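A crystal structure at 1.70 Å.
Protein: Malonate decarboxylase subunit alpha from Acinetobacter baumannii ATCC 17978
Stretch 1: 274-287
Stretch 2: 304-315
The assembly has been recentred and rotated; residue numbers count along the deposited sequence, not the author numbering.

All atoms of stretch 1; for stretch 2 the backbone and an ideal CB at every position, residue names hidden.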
ATOM      1  N   THR A 274     -11.382 -20.621  -9.137  1.00 13.72           N
ATOM      2  CA  THR A 274     -11.035 -20.472  -7.725  1.00 12.03           C
ATOM      3  C   THR A 274     -12.196 -20.845  -6.813  1.00 13.06           C
ATOM      4  O   THR A 274     -11.968 -21.236  -5.665  1.00 11.50           O
ATOM      5  CB  THR A 274     -10.547 -19.045  -7.441  1.00 16.89           C
ATOM      6  OG1 THR A 274     -11.498 -18.084  -7.930  1.00 13.33           O
ATOM      7  CG2 THR A 274      -9.183 -18.801  -8.098  1.00 15.71           C
ATOM      8  N   ALA A 275     -13.440 -20.736  -7.296  1.00 12.06           N
ATOM      9  CA  ALA A 275     -14.574 -21.216  -6.507  1.00 11.28           C
ATOM     10  C   ALA A 275     -14.465 -22.718  -6.267  1.00 11.98           C
ATOM     11  O   ALA A 275     -14.751 -23.207  -5.165  1.00 17.87           O
ATOM     12  CB  ALA A 275     -15.886 -20.881  -7.207  1.00 14.74           C
ATOM     13  N   ALA A 276     -14.044 -23.461  -7.294  1.00 12.14           N
ATOM     14  CA  ALA A 276     -13.815 -24.897  -7.141  1.00 15.26           C
ATOM     15  C   ALA A 276     -12.764 -25.180  -6.074  1.00 14.05           C
ATOM     16  O   ALA A 276     -12.914 -26.123  -5.288  1.00 13.81           O
ATOM     17  CB  ALA A 276     -13.412 -25.524  -8.487  1.00 13.21           C
ATOM     18  N   ILE A 277     -11.693 -24.379  -6.022  1.00 11.97           N
ATOM     19  CA  ILE A 277     -10.689 -24.553  -4.966  1.00 11.78           C
ATOM     20  C   ILE A 277     -11.336 -24.414  -3.595  1.00 13.03           C
ATOM     21  O   ILE A 277     -11.192 -25.285  -2.721  1.00 11.84           O
ATOM     22  CB  ILE A 277      -9.542 -23.532  -5.133  1.00 12.20           C
ATOM     23  CG1 ILE A 277      -8.670 -23.872  -6.339  1.00 13.50           C
ATOM     24  CG2 ILE A 277      -8.688 -23.474  -3.872  1.00 13.20           C
ATOM     25  CD1 ILE A 277      -7.605 -22.823  -6.608  1.00 15.43           C
ATOM     26  N   GLU A 278     -12.050 -23.301  -3.387  1.00 14.83           N
ATOM     27  CA  GLU A 278     -12.716 -23.047  -2.114  1.00 12.53           C
ATOM     28  C   GLU A 278     -13.649 -24.191  -1.737  1.00 13.49           C
ATOM     29  O   GLU A 278     -13.696 -24.604  -0.569  1.00 14.21           O
ATOM     30  CB  GLU A 278     -13.479 -21.721  -2.192  1.00 13.27           C
ATOM     31  CG  GLU A 278     -12.572 -20.514  -2.513  1.00 10.11           C
ATOM     32  CD  GLU A 278     -13.313 -19.262  -2.950  1.00 14.74           C
ATOM     33  OE1 GLU A 278     -14.529 -19.146  -2.702  1.00 14.98           O
ATOM     34  OE2 GLU A 278     -12.654 -18.386  -3.562  1.00 12.37           O
ATOM     35  N   LEU A 279     -14.376 -24.739  -2.714  1.00 17.12           N
ATOM     36  CA  LEU A 279     -15.378 -25.768  -2.446  1.00 13.41           C
ATOM     37  C   LEU A 279     -14.810 -27.180  -2.329  1.00 17.33           C
ATOM     38  O   LEU A 279     -15.524 -28.070  -1.848  1.00 16.08           O
ATOM     39  CB  LEU A 279     -16.466 -25.744  -3.523  1.00 13.96           C
ATOM     40  CG  LEU A 279     -17.400 -24.538  -3.388  1.00 16.02           C
ATOM     41  CD1 LEU A 279     -18.339 -24.428  -4.589  1.00 19.06           C
ATOM     42  CD2 LEU A 279     -18.188 -24.630  -2.086  1.00 15.03           C
ATOM     43  N   ILE A 280     -13.563 -27.428  -2.727  1.00 14.46           N
ATOM     44  CA  ILE A 280     -12.993 -28.752  -2.530  1.00 14.64           C
ATOM     45  C   ILE A 280     -11.935 -28.778  -1.439  1.00 18.20           C
ATOM     46  O   ILE A 280     -11.424 -29.856  -1.128  1.00 13.83           O
ATOM     47  CB  ILE A 280     -12.433 -29.374  -3.832  1.00 14.17           C
ATOM     48  CG1 ILE A 280     -11.157 -28.679  -4.299  1.00 18.53           C
ATOM     49  CG2 ILE A 280     -13.491 -29.438  -4.927  1.00 16.59           C
ATOM     50  CD1 ILE A 280     -10.456 -29.409  -5.420  1.00 19.23           C
ATOM     51  N   LEU A 281     -11.602 -27.645  -0.829  1.00 14.47           N
ATOM     52  CA  LEU A 281     -10.797 -27.718   0.389  1.00 16.02           C
ATOM     53  C   LEU A 281     -11.394 -28.666   1.420  1.00 16.45           C
ATOM     54  O   LEU A 281     -10.659 -29.533   1.916  1.00 14.85           O
ATOM     55  CB  LEU A 281     -10.589 -26.318   0.981  1.00 18.86           C
ATOM     56  CG  LEU A 281      -9.545 -25.461   0.281  1.00 17.25           C
ATOM     57  CD1 LEU A 281      -9.603 -24.070   0.877  1.00 12.50           C
ATOM     58  CD2 LEU A 281      -8.157 -26.084   0.458  1.00 17.49           C
ATOM     59  N   PRO A 282     -12.690 -28.605   1.757  1.00 17.13           N
ATOM     60  CA  PRO A 282     -13.200 -29.482   2.821  1.00 17.24           C
ATOM     61  C   PRO A 282     -13.390 -30.928   2.401  1.00 17.93           C
ATOM     62  O   PRO A 282     -13.743 -31.759   3.250  1.00 16.42           O
ATOM     63  CB  PRO A 282     -14.556 -28.842   3.186  1.00 23.06           C
ATOM     64  CG  PRO A 282     -14.516 -27.455   2.590  1.00 15.33           C
ATOM     65  CD  PRO A 282     -13.703 -27.610   1.356  1.00 16.57           C
ATOM     66  N   THR A 283     -13.191 -31.259   1.127  1.00 17.16           N
ATOM     67  CA  THR A 283     -13.323 -32.632   0.646  1.00 18.46           C
ATOM     68  C   THR A 283     -11.968 -33.147   0.176  1.00 17.91           C
ATOM     69  O   THR A 283     -11.344 -33.959   0.859  1.00 17.91           O
ATOM     70  CB  THR A 283     -14.355 -32.718  -0.479  1.00 19.97           C
ATOM     71  OG1 THR A 283     -14.019 -31.771  -1.500  1.00 17.40           O
ATOM     72  CG2 THR A 283     -15.754 -32.416   0.042  1.00 20.68           C
ATOM     73  N   TYR A 284     -11.481 -32.674  -0.969  1.00 19.48           N
ATOM     74  CA  TYR A 284     -10.167 -33.095  -1.441  1.00 20.10           C
ATOM     75  C   TYR A 284      -9.064 -32.641  -0.490  1.00 20.52           C
ATOM     76  O   TYR A 284      -8.151 -33.411  -0.171  1.00 22.45           O
ATOM     77  CB  TYR A 284      -9.937 -32.550  -2.846  1.00 20.66           C
ATOM     78  CG  TYR A 284      -8.606 -32.920  -3.446  1.00 15.46           C
ATOM     79  CD1 TYR A 284      -8.299 -34.244  -3.727  1.00 16.22           C
ATOM     80  CD2 TYR A 284      -7.671 -31.938  -3.769  1.00 20.25           C
ATOM     81  CE1 TYR A 284      -7.077 -34.585  -4.300  1.00 19.93           C
ATOM     82  CE2 TYR A 284      -6.449 -32.268  -4.341  1.00 18.29           C
ATOM     83  CZ  TYR A 284      -6.159 -33.590  -4.599  1.00 21.63           C
ATOM     84  OH  TYR A 284      -4.946 -33.916  -5.167  1.00 20.84           O
ATOM     85  N   GLY A 285      -9.140 -31.400  -0.009  1.00 18.19           N
ATOM     86  CA  GLY A 285      -8.146 -30.938   0.940  1.00 15.54           C
ATOM     87  C   GLY A 285      -8.147 -31.757   2.214  1.00 16.72           C
ATOM     88  O   GLY A 285      -7.088 -32.087   2.750  1.00 19.40           O
ATOM     89  N   GLU A 286      -9.339 -32.112   2.703  1.00 18.73           N
ATOM     90  CA  GLU A 286      -9.448 -32.954   3.894  1.00 18.79           C
ATOM     91  C   GLU A 286      -8.850 -34.337   3.661  1.00 23.27           C
ATOM     92  O   GLU A 286      -8.188 -34.894   4.546  1.00 21.27           O
ATOM     93  CB  GLU A 286     -10.916 -33.065   4.310  1.00 20.34           C
ATOM     94  CG  GLU A 286     -11.203 -34.054   5.432  1.00 22.00           C
ATOM     95  CD  GLU A 286     -10.547 -33.675   6.736  1.00 33.14           C
ATOM     96  OE1 GLU A 286     -10.312 -34.596   7.552  1.00 35.68           O
ATOM     97  OE2 GLU A 286     -10.267 -32.471   6.951  1.00 23.43           O
ATOM     98  N   SER A 287      -9.070 -34.907   2.476  1.00 18.63           N
ATOM     99  CA  SER A 287      -8.505 -36.211   2.153  1.00 20.50           C
ATOM    100  C   SER A 287      -6.978 -36.203   2.129  1.00 19.48           C
ATOM    101  O   SER A 287      -6.364 -37.257   2.339  1.00 22.15           O
ATOM    102  CB  SER A 287      -9.043 -36.685   0.799  1.00 23.24           C
ATOM    103  OG  SER A 287      -8.320 -36.078  -0.258  1.00 24.12           O
ATOM    104  N   UNK A 304     -19.712 -16.509  -0.994  1.00 11.84           N
ATOM    105  CA  UNK A 304     -20.569 -17.601  -0.519  1.00 12.74           C
ATOM    106  C   UNK A 304     -19.930 -18.952  -0.740  1.00 12.06           C
ATOM    107  O   UNK A 304     -20.170 -19.881   0.045  1.00 11.53           O
ATOM    108  CB  UNK A 304     -21.929 -17.557  -1.218  1.00 12.74           C
ATOM    109  N   UNK A 305     -19.089 -19.090  -1.771  1.00 12.51           N
ATOM    110  CA  UNK A 305     -18.458 -20.384  -2.000  1.00 11.08           C
ATOM    111  C   UNK A 305     -17.389 -20.711  -0.967  1.00 15.11           C
ATOM    112  O   UNK A 305     -16.912 -21.852  -0.946  1.00 14.26           O
ATOM    113  CB  UNK A 305     -17.843 -20.420  -3.401  1.00 11.08           C
ATOM    114  N   UNK A 306     -17.006 -19.754  -0.108  1.00 11.87           N
ATOM    115  CA  UNK A 306     -16.115 -20.046   1.010  1.00 12.56           C
ATOM    116  C   UNK A 306     -16.850 -20.570   2.242  1.00 16.65           C
ATOM    117  O   UNK A 306     -16.196 -20.995   3.198  1.00 12.85           O
ATOM    118  CB  UNK A 306     -15.329 -18.787   1.383  1.00 12.56           C
ATOM    119  N   UNK A 307     -18.184 -20.570   2.247  1.00 12.58           N
ATOM    120  CA  UNK A 307     -18.923 -20.983   3.445  1.00 11.40           C
ATOM    121  C   UNK A 307     -18.526 -22.381   3.930  1.00 11.86           C
ATOM    122  O   UNK A 307     -18.263 -22.539   5.130  1.00 11.97           O
ATOM    123  CB  UNK A 307     -20.427 -20.948   3.164  1.00 11.40           C
ATOM    124  N   UNK A 308     -18.458 -23.414   3.082  1.00 13.64           N
ATOM    125  CA  UNK A 308     -18.079 -24.735   3.616  1.00 12.92           C
ATOM    126  C   UNK A 308     -16.681 -24.754   4.231  1.00 12.40           C
ATOM    127  O   UNK A 308     -16.470 -25.390   5.272  1.00 14.25           O
ATOM    128  CB  UNK A 308     -18.153 -25.784   2.505  1.00 12.92           C
ATOM    129  N   UNK A 309     -15.719 -24.061   3.618  1.00 11.87           N
ATOM    130  CA  UNK A 309     -14.376 -23.967   4.187  1.00 14.63           C
ATOM    131  C   UNK A 309     -14.375 -23.239   5.533  1.00 14.96           C
ATOM    132  O   UNK A 309     -13.564 -23.559   6.408  1.00 13.33           O
ATOM    133  CB  UNK A 309     -13.442 -23.251   3.209  1.00 14.63           C
ATOM    134  N   UNK A 310     -15.239 -22.228   5.706  1.00 11.29           N
ATOM    135  CA  UNK A 310     -15.359 -21.597   7.018  1.00 11.29           C
ATOM    136  C   UNK A 310     -15.992 -22.561   8.010  1.00 11.93           C
ATOM    137  O   UNK A 310     -15.495 -22.744   9.125  1.00 14.41           O
ATOM    138  CB  UNK A 310     -16.182 -20.310   6.927  1.00 11.29           C
ATOM    139  N   UNK A 311     -17.107 -23.185   7.621  1.00 13.03           N
ATOM    140  CA  UNK A 311     -17.855 -24.006   8.571  1.00 15.09           C
ATOM    141  C   UNK A 311     -17.056 -25.208   9.045  1.00 18.82           C
ATOM    142  O   UNK A 311     -17.263 -25.676  10.175  1.00 14.81           O
ATOM    143  CB  UNK A 311     -19.167 -24.477   7.940  1.00 15.09           C
ATOM    144  N   UNK A 312     -16.168 -25.744   8.202  1.00 13.27           N
ATOM    145  CA  UNK A 312     -15.383 -26.908   8.605  1.00 16.85           C
ATOM    146  C   UNK A 312     -14.065 -26.544   9.268  1.00 15.45           C
ATOM    147  O   UNK A 312     -13.279 -27.450   9.578  1.00 21.49           O
ATOM    148  CB  UNK A 312     -15.108 -27.792   7.387  1.00 16.85           C
ATOM    149  N   UNK A 313     -13.797 -25.261   9.491  1.00 15.74           N
ATOM    150  CA  UNK A 313     -12.646 -24.851  10.280  1.00 20.89           C
ATOM    151  C   UNK A 313     -11.362 -24.599   9.516  1.00 16.92           C
ATOM    152  O   UNK A 313     -10.310 -24.472  10.153  1.00 16.10           O
ATOM    153  CB  UNK A 313     -12.372 -25.919  11.341  1.00 20.89           C
ATOM    154  N   UNK A 314     -11.406 -24.514   8.182  1.00 12.11           N
ATOM    155  CA  UNK A 314     -10.190 -24.216   7.427  1.00 11.77           C
ATOM    156  C   UNK A 314      -9.818 -22.749   7.531  1.00 12.97           C
ATOM    157  O   UNK A 314      -8.631 -22.407   7.610  1.00 15.17           O
ATOM    158  CB  UNK A 314     -10.365 -24.605   5.958  1.00 11.77           C
ATOM    159  N   UNK A 315     -10.817 -21.874   7.516  1.00 15.75           N
ATOM    160  CA  UNK A 315     -10.618 -20.445   7.325  1.00 12.11           C
ATOM    161  C   UNK A 315     -10.564 -19.787   8.695  1.00 14.94           C
ATOM    162  O   UNK A 315     -11.584 -19.707   9.394  1.00 16.88           O
ATOM    163  CB  UNK A 315     -11.725 -19.837   6.462  1.00 12.11           C
TER

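Stretch 1 is a helix, and the second stretch runs beside it with helix axes 36° apart and 7.9 Å at closest approach. Position 304 points its CA-to-CB bond away, and nothing of stretch 1 lies within 5.5 Å of the ideal CB. Its phi of -58° admits many residues, proline among them; the residue is Pro 304.

Position 305 is far more constrained. Its CB points toward the helix, 3.6 Å from Glu 278 OE1, with the CB of Ala 275 and the CG of Leu 279 also close. A carboxylate oxygen invites a donor, but the space is short, so serine, threonine or perhaps cysteine would suit. Thr 305 satisfies both demands: in the p rotamer its OG1 donates a hydrogen bond to Glu 278 OE1 at 2.6 Å, while its CG2 lies 4.1 Å from Leu 279 CD1. Ala 275 CB lies 4.0 Å from Thr 305 OG1, beside the hydroxyl.

At 306 the bond points sideways, past the glutamate, and a flexible apolar chain could turn back over its aliphatic part. Leu 306 does so, its CD1 reaching 4.0 Å from Glu 278 CG. Position 307 points away and sets no demand on this side; it is Ile 307.

Position 308 points toward stretch 1, where Pro 282 CG lies 4.0 Å from the ideal CB and Leu 279 CD2 lies a little farther off. A compact apolar residue is expected: alanine, valine or proline, since phi is -62°. Pro 308 packs its CG 3.8 Å from Leu 279 CD2 and its CB 4.1 Å from Pro 282 CG.

At 309 the ideal CB is 4.0 Å from the carbonyl oxygen Glu 278 O, with Pro 282 also near, so a small side chain fits best. Ala 309 fills the place. Its backbone N donates to a water that in turn donates to Glu 278 O and Thr 305 O, joining the two stretches.

Position 310 points away and 311 is out of reach of stretch 1, so neither is constrained by it and many residues would do; they are Ile 310 and Glu 311, whose carboxylate is hydrogen-bonded elsewhere in the structure.

The CA-to-CB bond of 312 points toward stretch 1, the ideal CB lying 4.4 Å from Pro 282 CB, and a small polar or apolar residue would do. Thr 312 sets OG1 3.6 Å from Pro 282 CB and turns its proton to Pro 308 O, 2.8 Å from OG1. Position 313 has phi 91°, and a CB would jam against the preceding carbonyl oxygen, so Gly 313 closes the helix in a Schellman motif.

Position 314 points toward a shelf formed by Leu 281, Pro 282 and Gly 285; its ideal CB is still 5.2 Å from Leu 281 CD1, so there is room for a large side chain, and leucine, methionine, phenylalanine, tyrosine or tryptophan could reach the helix. Trp 314 lays one face against Leu 281 CB, while Gly 285 C meets the ring edge 3.5 Å from Trp 314 CH2. A CB on Gly 285 would lie 2.9 Å from that CH2. The indole NE1 donates to a water that donates to Glu 286 OE2.

Position 315 points sideways without contact; it is Val 315.

Stretch 2 (304-315) PTLIPAIETGWV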
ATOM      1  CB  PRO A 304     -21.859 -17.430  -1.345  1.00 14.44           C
ATOM      2  CG  PRO A 304     -21.863 -15.960  -1.688  1.00 13.27           C
ATOM      3  CD  PRO A 304     -20.404 -15.688  -2.001  1.00 12.80           C
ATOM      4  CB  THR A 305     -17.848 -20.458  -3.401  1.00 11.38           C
ATOM      5  OG1 THR A 305     -16.922 -19.381  -3.602  1.00 12.95           O
ATOM      6  CG2 THR A 305     -18.937 -20.410  -4.454  1.00 13.89           C
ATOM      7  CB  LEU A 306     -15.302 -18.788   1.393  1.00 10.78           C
ATOM      8  CG  LEU A 306     -14.012 -18.991   2.193  1.00 12.26           C
ATOM      9  CD1 LEU A 306     -12.986 -19.733   1.338  1.00 16.38           C
ATOM     10  CD2 LEU A 306     -13.457 -17.635   2.651  1.00 12.43           C
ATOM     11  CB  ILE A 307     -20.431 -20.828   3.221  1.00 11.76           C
ATOM     12  CG1 ILE A 307     -20.790 -19.331   3.128  1.00 11.34           C
ATOM     13  CG2 ILE A 307     -21.224 -21.501   4.343  1.00 12.34           C
ATOM     14  CD1 ILE A 307     -22.247 -19.066   2.810  1.00 12.36           C
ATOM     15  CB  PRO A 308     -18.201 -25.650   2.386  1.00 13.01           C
ATOM     16  CG  PRO A 308     -19.235 -24.975   1.538  1.00 12.98           C
ATOM     17  CD  PRO A 308     -18.906 -23.510   1.677  1.00 13.14           C
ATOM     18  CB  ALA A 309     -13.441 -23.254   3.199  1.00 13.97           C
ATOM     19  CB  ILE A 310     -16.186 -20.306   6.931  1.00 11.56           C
ATOM     20  CG1 ILE A 310     -15.492 -19.281   6.037  1.00 11.09           C
ATOM     21  CG2 ILE A 310     -16.412 -19.731   8.329  1.00 12.87           C
ATOM     22  CD1 ILE A 310     -16.400 -18.107   5.707  1.00 13.17           C
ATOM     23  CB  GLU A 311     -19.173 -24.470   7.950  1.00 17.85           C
ATOM     24  CG  GLU A 311     -20.150 -23.337   7.657  1.00 18.10           C
ATOM     25  CD  GLU A 311     -20.483 -22.528   8.902  1.00 15.45           C
ATOM     26  OE1 GLU A 311     -21.073 -23.094   9.840  1.00 17.22           O
ATOM     27  OE2 GLU A 311     -20.133 -21.328   8.944  1.00 21.10           O
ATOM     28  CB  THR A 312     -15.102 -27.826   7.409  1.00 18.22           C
ATOM     29  OG1 THR A 312     -14.551 -27.054   6.332  1.00 15.56           O
ATOM     30  CG2 THR A 312     -16.380 -28.517   6.938  1.00 14.34           C
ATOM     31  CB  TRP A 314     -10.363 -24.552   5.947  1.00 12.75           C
ATOM     32  CG  TRP A 314     -10.381 -26.002   5.667  1.00 13.85           C
ATOM     33  CD1 TRP A 314     -11.404 -26.869   5.919  1.00 19.49           C
ATOM     34  CD2 TRP A 314      -9.337 -26.770   5.061  1.00 12.95           C
ATOM     35  NE1 TRP A 314     -11.053 -28.137   5.518  1.00 16.75           N
ATOM     36  CE2 TRP A 314      -9.793 -28.099   4.980  1.00 14.98           C
ATOM     37  CE3 TRP A 314      -8.062 -26.459   4.575  1.00 12.23           C
ATOM     38  CZ2 TRP A 314      -9.007 -29.126   4.456  1.00 18.81           C
ATOM     39  CZ3 TRP A 314      -7.288 -27.469   4.053  1.00 15.85           C
ATOM     40  CH2 TRP A 314      -7.761 -28.793   3.999  1.00 13.76           C
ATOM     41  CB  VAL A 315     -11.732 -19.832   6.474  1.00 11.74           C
ATOM     42  CG1 VAL A 315     -11.522 -18.334   6.357  1.00 12.88           C
ATOM     43  CG2 VAL A 315     -11.786 -20.481   5.089  1.00 14.63           C
TER
HETATM   44  O   HOH W   1     -15.821 -23.596   0.757  1.00 12.29           O
HETATM   45  O   HOH W   2     -12.510 -30.526   6.142  1.00 27.65           O
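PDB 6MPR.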